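Local atomic coordinates of guanine nucleotide exchange protein (Legionella pneumophila, PDB entry 1XSZ), a protein that probably acts as a guanine nucleotide exchange factor for ADP-ribosylation factors, its Sec7 active site covered by a C-terminal capping domain. Residues 198-212 with 288-300. Numbering follows the deposited sequence.
Sequences FVKTSPGYELTSTTL and WLFGEQPRVIIQP
Strands 204-208 and 295-300, neighbouring inner strands of the capping domain's sheet, run antiparallel (165°), Tyr205 with Ile298 and Leu207 with Val296 each joined by two N-H...O bonds. Gly204 enters at positive phi, where a CB would jam against the preceding carbonyl and Ile298 O. The face bearing Tyr205, Leu207, Val296 and Ile298 is mainly apolar: Leu207 CD1 rests 4.0 Å from Ile298 CD1, branched aliphatics that suit a surface covered by helices 216-224 and 306-315, while Tyr205 OH bonds to Leu335 O. The other face carries a salt bridge. Glu206, its CG anti to the backbone N (chi1 -177°) and its chain extended, brings OE1 to 3.0 Å from Arg295 NE; the oxygen lies in the guanidinium plane, while NE meets the carboxylate from above its plane. A water bonded to Ser202 OG also donates to Glu206 OE2. Gln299, long enough to reach back, donates from NE2 to Pro203 O (2.9 Å) from above the carbonyl plane, and Thr208 turns OG1 to donate to Pro294 O over 2.7 Å. Beyond the sheet, CZ and CE2 at the edge of Phe290 point at a face of Phe198 in an edge-to-face stack, centroids 4.7 Å apart. Arg295 and Asn323 ND2, which bonds OE2, would help keep the buried Glu206 ionised, and bonds from Arg295 to Gly104 and Gln299 to Glu105 tie this sheet to the Sec7 domain.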
loop_
_atom_site.group_PDB
_atom_site.type_symbol
_atom_site.label_atom_id
_atom_site.label_comp_id
_atom_site.label_asym_id
_atom_site.label_seq_id
_atom_site.Cartn_x
_atom_site.Cartn_y
_atom_site.Cartn_z
ATOM N N PHE A 198 -4.095 10.353 1.910
ATOM C CA PHE A 198 -4.259 9.002 1.384
ATOM C C PHE A 198 -5.248 8.936 0.235
ATOM O O PHE A 198 -6.141 9.778 0.119
ATOM C CB PHE A 198 -4.754 8.053 2.483
ATOM C CG PHE A 198 -3.757 7.816 3.576
ATOM C CD1 PHE A 198 -3.757 8.604 4.726
ATOM C CD2 PHE A 198 -2.795 6.821 3.447
ATOM C CE1 PHE A 198 -2.811 8.400 5.725
ATOM C CE2 PHE A 198 -1.844 6.609 4.441
ATOM C CZ PHE A 198 -1.853 7.402 5.583
ATOM N N VAL A 199 -5.081 7.929 -0.616
ATOM C CA VAL A 199 -6.002 7.716 -1.727
ATOM C C VAL A 199 -7.341 7.336 -1.090
ATOM O O VAL A 199 -7.369 6.759 -0.006
ATOM C CB VAL A 199 -5.535 6.554 -2.640
ATOM C CG1 VAL A 199 -4.189 6.884 -3.256
ATOM C CG2 VAL A 199 -5.440 5.256 -1.840
ATOM N N LYS A 200 -8.449 7.657 -1.752
ATOM C CA LYS A 200 -9.759 7.317 -1.200
ATOM C C LYS A 200 -10.141 5.879 -1.534
ATOM O O LYS A 200 -10.934 5.260 -0.822
ATOM C CB LYS A 200 -10.835 8.282 -1.716
ATOM C CG LYS A 200 -10.987 8.320 -3.225
ATOM C CD LYS A 200 -12.071 9.306 -3.650
ATOM C CE LYS A 200 -11.734 10.727 -3.216
ATOM N NZ LYS A 200 -12.797 11.696 -3.608
ATOM N N THR A 201 -9.562 5.350 -2.610
ATOM C CA THR A 201 -9.831 3.980 -3.039
ATOM C C THR A 201 -8.535 3.283 -3.433
ATOM O O THR A 201 -7.561 3.934 -3.813
ATOM C CB THR A 201 -10.783 3.941 -4.256
ATOM O OG1 THR A 201 -10.162 4.595 -5.369
ATOM C CG2 THR A 201 -12.100 4.637 -3.935
ATOM N N SER A 202 -8.531 1.955 -3.355
ATOM C CA SER A 202 -7.354 1.163 -3.704
ATOM C C SER A 202 -7.653 0.222 -4.872
ATOM O O SER A 202 -8.811 -0.112 -5.137
ATOM C CB SER A 202 -6.896 0.345 -2.494
ATOM O OG SER A 202 -6.504 1.192 -1.427
ATOM N N PRO A 203 -6.612 -0.210 -5.592
ATOM C CA PRO A 203 -6.801 -1.116 -6.729
ATOM C C PRO A 203 -7.551 -2.391 -6.344
ATOM O O PRO A 203 -7.390 -2.912 -5.237
ATOM C CB PRO A 203 -5.370 -1.418 -7.183
ATOM C CG PRO A 203 -4.616 -0.190 -6.769
ATOM C CD PRO A 203 -5.187 0.131 -5.418
ATOM N N GLY A 204 -8.375 -2.871 -7.273
ATOM C CA GLY A 204 -9.117 -4.101 -7.053
ATOM C C GLY A 204 -10.514 -3.927 -6.504
ATOM O O GLY A 204 -11.170 -2.918 -6.750
ATOM N N TYR A 205 -10.966 -4.928 -5.759
ATOM C CA TYR A 205 -12.287 -4.913 -5.145
ATOM C C TYR A 205 -12.152 -4.593 -3.665
ATOM O O TYR A 205 -11.350 -5.221 -2.965
ATOM C CB TYR A 205 -12.947 -6.299 -5.230
ATOM C CG TYR A 205 -13.029 -6.911 -6.607
ATOM C CD1 TYR A 205 -13.988 -6.488 -7.522
ATOM C CD2 TYR A 205 -12.162 -7.931 -6.985
ATOM C CE1 TYR A 205 -14.084 -7.070 -8.780
ATOM C CE2 TYR A 205 -12.244 -8.520 -8.239
ATOM C CZ TYR A 205 -13.209 -8.086 -9.133
ATOM O OH TYR A 205 -13.301 -8.684 -10.363
ATOM N N GLU A 206 -12.908 -3.614 -3.187
ATOM C CA GLU A 206 -12.871 -3.312 -1.771
ATOM C C GLU A 206 -14.254 -3.478 -1.186
ATOM O O GLU A 206 -15.231 -2.945 -1.718
ATOM C CB GLU A 206 -12.401 -1.885 -1.475
ATOM C CG GLU A 206 -12.303 -1.646 0.036
ATOM C CD GLU A 206 -11.919 -0.232 0.427
ATOM O OE1 GLU A 206 -11.698 -0.008 1.637
ATOM O OE2 GLU A 206 -11.845 0.649 -0.455
ATOM N N LEU A 207 -14.332 -4.253 -0.112
ATOM C CA LEU A 207 -15.572 -4.445 0.605
ATOM C C LEU A 207 -15.337 -3.735 1.931
ATOM O O LEU A 207 -14.315 -3.948 2.597
ATOM C CB LEU A 207 -15.853 -5.930 0.854
ATOM C CG LEU A 207 -16.065 -6.783 -0.399
ATOM C CD1 LEU A 207 -14.751 -7.436 -0.806
ATOM C CD2 LEU A 207 -17.130 -7.846 -0.135
ATOM N N THR A 208 -16.258 -2.865 2.311
ATOM C CA THR A 208 -16.130 -2.154 3.567
ATOM C C THR A 208 -17.474 -1.558 3.926
ATOM O O THR A 208 -18.110 -0.894 3.104
ATOM C CB THR A 208 -15.046 -1.044 3.488
ATOM O OG1 THR A 208 -14.947 -0.404 4.765
ATOM C CG2 THR A 208 -15.386 0.002 2.423
ATOM N N SER A 209 -17.917 -1.811 5.151
ATOM C CA SER A 209 -19.204 -1.301 5.598
ATOM C C SER A 209 -19.340 -1.463 7.097
ATOM O O SER A 209 -18.511 -2.106 7.747
ATOM C CB SER A 209 -20.351 -2.055 4.922
ATOM O OG SER A 209 -20.564 -3.302 5.564
ATOM N N THR A 210 -20.414 -0.891 7.633
ATOM C CA THR A 210 -20.703 -0.948 9.057
ATOM C C THR A 210 -21.301 -2.294 9.457
ATOM O O THR A 210 -21.517 -2.549 10.641
ATOM C CB THR A 210 -21.690 0.162 9.453
ATOM O OG1 THR A 210 -22.846 0.086 8.609
ATOM C CG2 THR A 210 -21.048 1.529 9.300
ATOM N N THR A 211 -21.565 -3.150 8.471
ATOM C CA THR A 211 -22.141 -4.467 8.734
ATOM C C THR A 211 -21.290 -5.628 8.221
ATOM O O THR A 211 -21.654 -6.791 8.389
ATOM C CB THR A 211 -23.554 -4.590 8.118
ATOM O OG1 THR A 211 -23.507 -4.245 6.727
ATOM C CG2 THR A 211 -24.530 -3.669 8.834
ATOM N N LEU A 212 -20.151 -5.317 7.607
ATOM C CA LEU A 212 -19.267 -6.350 7.073
ATOM C C LEU A 212 -18.778 -7.323 8.145
ATOM O O LEU A 212 -18.557 -8.502 7.862
ATOM C CB LEU A 212 -18.060 -5.705 6.377
ATOM C CG LEU A 212 -17.023 -6.638 5.744
ATOM C CD1 LEU A 212 -17.684 -7.521 4.692
ATOM C CD2 LEU A 212 -15.908 -5.811 5.114
ATOM N N TRP A 288 -8.393 7.080 13.157
ATOM C CA TRP A 288 -8.081 8.490 12.968
ATOM C C TRP A 288 -7.796 8.813 11.503
ATOM O O TRP A 288 -8.114 9.906 11.017
ATOM C CB TRP A 288 -6.872 8.856 13.836
ATOM C CG TRP A 288 -6.555 10.314 13.873
ATOM C CD1 TRP A 288 -7.402 11.332 14.210
ATOM C CD2 TRP A 288 -5.289 10.921 13.593
ATOM N NE1 TRP A 288 -6.740 12.536 14.158
ATOM C CE2 TRP A 288 -5.442 12.312 13.780
ATOM C CE3 TRP A 288 -4.040 10.422 13.202
ATOM C CZ2 TRP A 288 -4.388 13.213 13.589
ATOM C CZ3 TRP A 288 -2.994 11.316 13.012
ATOM C CH2 TRP A 288 -3.177 12.698 13.206
ATOM N N LEU A 289 -7.222 7.850 10.793
ATOM C CA LEU A 289 -6.868 8.045 9.395
ATOM C C LEU A 289 -7.585 7.137 8.409
ATOM O O LEU A 289 -7.707 7.478 7.233
ATOM C CB LEU A 289 -5.357 7.858 9.214
ATOM C CG LEU A 289 -4.461 8.848 9.958
ATOM C CD1 LEU A 289 -3.011 8.388 9.904
ATOM C CD2 LEU A 289 -4.614 10.229 9.346
ATOM N N PHE A 290 -8.065 5.990 8.878
ATOM C CA PHE A 290 -8.705 5.045 7.977
ATOM C C PHE A 290 -10.168 4.713 8.257
ATOM O O PHE A 290 -10.712 3.769 7.687
ATOM C CB PHE A 290 -7.860 3.768 7.906
ATOM C CG PHE A 290 -6.438 4.017 7.475
ATOM C CD1 PHE A 290 -5.438 4.248 8.416
ATOM C CD2 PHE A 290 -6.110 4.083 6.122
ATOM C CE1 PHE A 290 -4.129 4.545 8.016
ATOM C CE2 PHE A 290 -4.808 4.379 5.713
ATOM C CZ PHE A 290 -3.818 4.611 6.661
ATOM N N GLY A 291 -10.806 5.489 9.125
ATOM C CA GLY A 291 -12.214 5.262 9.410
ATOM C C GLY A 291 -12.542 4.190 10.430
ATOM O O GLY A 291 -11.661 3.515 10.959
ATOM N N GLU A 292 -13.837 4.014 10.676
ATOM C CA GLU A 292 -14.316 3.056 11.666
ATOM C C GLU A 292 -14.838 1.737 11.106
ATOM O O GLU A 292 -15.474 0.972 11.827
ATOM C CB GLU A 292 -15.424 3.709 12.498
ATOM C CG GLU A 292 -15.030 5.032 13.136
ATOM C CD GLU A 292 -16.178 5.682 13.887
ATOM O OE1 GLU A 292 -17.226 5.950 13.260
ATOM O OE2 GLU A 292 -16.031 5.924 15.103
ATOM N N GLN A 293 -14.561 1.454 9.841
ATOM C CA GLN A 293 -15.065 0.225 9.241
ATOM C C GLN A 293 -13.996 -0.775 8.843
ATOM O O GLN A 293 -12.891 -0.399 8.459
ATOM C CB GLN A 293 -15.874 0.546 7.978
ATOM C CG GLN A 293 -17.040 1.479 8.188
ATOM C CD GLN A 293 -17.666 1.948 6.887
ATOM O OE1 GLN A 293 -17.286 1.515 5.791
ATOM N NE2 GLN A 293 -18.635 2.839 7.003
ATOM N N PRO A 294 -14.308 -2.074 8.946
ATOM C CA PRO A 294 -13.333 -3.085 8.548
ATOM C C PRO A 294 -13.264 -3.011 7.021
ATOM O O PRO A 294 -14.184 -2.487 6.373
ATOM C CB PRO A 294 -13.963 -4.388 9.037
ATOM C CG PRO A 294 -15.427 -4.095 8.979
ATOM C CD PRO A 294 -15.507 -2.699 9.532
ATOM N N ARG A 295 -12.190 -3.530 6.444
ATOM C CA ARG A 295 -12.028 -3.504 5.000
ATOM C C ARG A 295 -11.424 -4.800 4.510
ATOM O O ARG A 295 -10.616 -5.412 5.207
ATOM C CB ARG A 295 -11.075 -2.381 4.580
ATOM C CG ARG A 295 -11.413 -0.998 5.082
ATOM C CD ARG A 295 -10.155 -0.141 5.110
ATOM N NE ARG A 295 -9.562 0.032 3.785
ATOM C CZ ARG A 295 -8.284 0.333 3.575
ATOM N NH1 ARG A 295 -7.460 0.480 4.601
ATOM N NH2 ARG A 295 -7.837 0.507 2.339
ATOM N N VAL A 296 -11.820 -5.212 3.313
ATOM C CA VAL A 296 -11.250 -6.379 2.669
ATOM C C VAL A 296 -10.911 -5.892 1.263
ATOM O O VAL A 296 -11.768 -5.342 0.567
ATOM C CB VAL A 296 -12.238 -7.558 2.591
ATOM C CG1 VAL A 296 -11.616 -8.697 1.788
ATOM C CG2 VAL A 296 -12.597 -8.034 4.003
ATOM N N ILE A 297 -9.655 -6.054 0.862
ATOM C CA ILE A 297 -9.205 -5.631 -0.458
ATOM C C ILE A 297 -8.738 -6.874 -1.202
ATOM O O ILE A 297 -7.830 -7.577 -0.745
ATOM C CB ILE A 297 -8.046 -4.604 -0.361
ATOM C CG1 ILE A 297 -8.515 -3.357 0.399
ATOM C CG2 ILE A 297 -7.572 -4.230 -1.757
ATOM C CD1 ILE A 297 -7.423 -2.323 0.641
ATOM N N ILE A 298 -9.363 -7.142 -2.345
ATOM C CA ILE A 298 -9.055 -8.315 -3.156
ATOM C C ILE A 298 -8.494 -7.879 -4.497
ATOM O O ILE A 298 -9.127 -7.107 -5.219
ATOM C CB ILE A 298 -10.332 -9.157 -3.382
ATOM C CG1 ILE A 298 -10.930 -9.544 -2.028
ATOM C CG2 ILE A 298 -10.009 -10.390 -4.207
ATOM C CD1 ILE A 298 -12.251 -10.297 -2.118
ATOM N N GLN A 299 -7.309 -8.378 -4.833
ATOM C CA GLN A 299 -6.654 -8.002 -6.078
ATOM C C GLN A 299 -6.173 -9.193 -6.885
ATOM O O GLN A 299 -5.538 -10.098 -6.352
ATOM C CB GLN A 299 -5.455 -7.097 -5.780
ATOM C CG GLN A 299 -5.817 -5.846 -5.007
ATOM C CD GLN A 299 -4.607 -5.087 -4.500
ATOM O OE1 GLN A 299 -3.520 -5.648 -4.343
ATOM N NE2 GLN A 299 -4.796 -3.808 -4.213
ATOM N N PRO A 300 -6.471 -9.208 -8.187
ATOM C CA PRO A 300 -6.022 -10.321 -9.025
ATOM C C PRO A 300 -4.557 -10.123 -9.400
ATOM O O PRO A 300 -4.095 -8.987 -9.530
ATOM C CB PRO A 300 -6.942 -10.231 -10.239
ATOM C CG PRO A 300 -7.168 -8.746 -10.367
ATOM C CD PRO A 300 -7.362 -8.298 -8.931
HETATM O O HOH W 1 -8.898 1.970 0.055
#